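Local coordinates for uncharacterized SRPBCC domain-containing protein (Micromonospora chersina, PDB 6V04) that is of unknown biochemical function but is encoded in the dynemicin biosynthetic locus and has START/Bet v1-like folds, which suggests a part in making that compound, at residues A46-G51 and F64-D69. Residues are numbered along the deposited sequence; the frame is centred on the assembly and turned at random.
Sequences APMTTG and FDIEVD
Val68 turns its isopropyl group toward the loop 46-51, overlapping Met48 with one methyl and the peptide carbonyl of Thr49 with the other. Its CG1 lies anti to the backbone N (chi1 175°) and sits 3.4 Å from Thr49 O, while Val68 CB is 3.3 Å from that same oxygen; these are C-to-O van der Waals contacts. Val68 CG2 turns instead to the start of the methionine side chain, 3.8 Å from both CB and CG of Met48. Beyond CG the Met48 chain is extended, crossing Val68 at about a right angle and continuing to Ile66, where its terminal methyl CE meets CD1 of Ile66 at 4.1 Å. One thioether side chain thus bridges the two strand residues that face the loop, Val68 and Ile66, and Phe79 of the adjacent strand 76-83 touches both Met48 and Ile66. At the other end of the loop the contact turns polar. Gly51 N donates to Val68 O over 2.8 Å, a bent bond (N-H...O 136°) whose donor stands 35° out of the carbonyl plane. Gly51 has a positive phi, a backbone shape that favours glycine, just before strand 53-57 begins. Beside it, the methyl CG2 of Thr50 rests 3.5 Å from Asp69 O, and Thr50 OG1 is hydrogen-bonded to Val71 N further along the strand. Asp69 directs its carboxylate to Arg80, with which it forms a salt bridge. The contact joins the connection between strands 43-44 and 53-57 to strand 63-72, which pairs with 53-57 on the side away from 43-44 in the antiparallel sheet of the N-terminal AHSA1-like domain. Van der Waals contact, apolar at Met48 and against a carbonyl oxygen at Thr49, therefore seats the middle of this connection, while the Gly51 bond, with the backbone pairing of Val68 and Ala52 next to it, leads the loop into strand 53-57.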
# COMPACT_ATOMS: atom_id res chain seq x y z
N ALA A 46 0.16 10.65 -15.13
CA ALA A 46 -0.61 11.53 -16.00
C ALA A 46 -1.69 12.17 -15.14
O ALA A 46 -2.10 11.57 -14.14
CB ALA A 46 -1.25 10.74 -17.15
N PRO A 47 -2.15 13.37 -15.48
CA PRO A 47 -3.26 13.95 -14.71
C PRO A 47 -4.49 13.07 -14.81
O PRO A 47 -4.70 12.36 -15.80
CB PRO A 47 -3.49 15.31 -15.37
CG PRO A 47 -2.91 15.18 -16.73
CD PRO A 47 -1.78 14.21 -16.63
N MET A 48 -5.30 13.11 -13.77
CA MET A 48 -6.58 12.41 -13.80
C MET A 48 -7.49 13.02 -14.87
O MET A 48 -7.68 14.24 -14.91
CB MET A 48 -7.24 12.48 -12.43
CG MET A 48 -6.50 11.71 -11.37
SD MET A 48 -7.47 11.62 -9.86
CE MET A 48 -6.49 10.53 -8.85
N THR A 49 -8.03 12.16 -15.73
CA THR A 49 -8.86 12.56 -16.86
C THR A 49 -10.05 11.62 -16.94
O THR A 49 -9.90 10.41 -16.77
CB THR A 49 -8.06 12.51 -18.18
OG1 THR A 49 -6.98 13.45 -18.11
CG2 THR A 49 -8.95 12.83 -19.37
N THR A 50 -11.24 12.18 -17.19
CA THR A 50 -12.45 11.37 -17.25
C THR A 50 -12.27 10.19 -18.21
O THR A 50 -11.92 10.37 -19.38
CB THR A 50 -13.64 12.22 -17.70
OG1 THR A 50 -13.93 13.22 -16.70
CG2 THR A 50 -14.88 11.36 -17.91
N GLY A 51 -12.53 8.99 -17.70
CA GLY A 51 -12.52 7.80 -18.52
C GLY A 51 -11.15 7.25 -18.85
O GLY A 51 -11.05 6.33 -19.67
N PHE A 64 -0.56 2.91 -6.65
CA PHE A 64 -1.91 2.48 -7.01
C PHE A 64 -2.08 2.61 -8.52
O PHE A 64 -1.67 3.62 -9.11
CB PHE A 64 -3.03 3.32 -6.38
CG PHE A 64 -3.18 3.20 -4.89
CD1 PHE A 64 -2.47 4.03 -4.05
CD2 PHE A 64 -4.11 2.32 -4.34
CE1 PHE A 64 -2.62 3.96 -2.69
CE2 PHE A 64 -4.27 2.25 -2.97
CZ PHE A 64 -3.53 3.07 -2.14
N ASP A 65 -2.70 1.61 -9.13
CA ASP A 65 -3.24 1.75 -10.48
C ASP A 65 -4.63 2.37 -10.39
O ASP A 65 -5.46 1.91 -9.60
CB ASP A 65 -3.31 0.39 -11.18
CG ASP A 65 -1.95 -0.17 -11.57
OD1 ASP A 65 -1.01 0.62 -11.75
OD2 ASP A 65 -1.85 -1.41 -11.71
N ILE A 66 -4.90 3.38 -11.22
CA ILE A 66 -6.10 4.20 -11.10
C ILE A 66 -6.89 4.18 -12.41
O ILE A 66 -6.31 4.29 -13.50
CB ILE A 66 -5.75 5.66 -10.74
CG1 ILE A 66 -4.95 5.71 -9.44
CG2 ILE A 66 -7.03 6.51 -10.65
CD1 ILE A 66 -4.37 7.08 -9.12
N GLU A 67 -8.21 4.09 -12.29
CA GLU A 67 -9.13 4.33 -13.40
C GLU A 67 -10.05 5.47 -12.99
O GLU A 67 -10.73 5.37 -11.96
CB GLU A 67 -9.94 3.08 -13.73
CG GLU A 67 -9.12 1.92 -14.27
CD GLU A 67 -8.76 2.09 -15.73
OE1 GLU A 67 -9.19 3.09 -16.35
OE2 GLU A 67 -8.04 1.22 -16.26
N VAL A 68 -10.07 6.54 -13.77
CA VAL A 68 -10.76 7.77 -13.39
C VAL A 68 -12.14 7.78 -14.03
O VAL A 68 -12.27 7.64 -15.25
CB VAL A 68 -9.96 9.02 -13.79
CG1 VAL A 68 -10.76 10.29 -13.48
CG2 VAL A 68 -8.59 9.04 -13.09
N ASP A 69 -13.16 7.98 -13.20
CA ASP A 69 -14.53 8.00 -13.69
C ASP A 69 -15.02 9.41 -13.98
O ASP A 69 -15.66 9.62 -15.02
CB ASP A 69 -15.45 7.33 -12.69
CG ASP A 69 -15.23 5.84 -12.62
OD1 ASP A 69 -15.15 5.20 -13.69
OD2 ASP A 69 -15.08 5.31 -11.50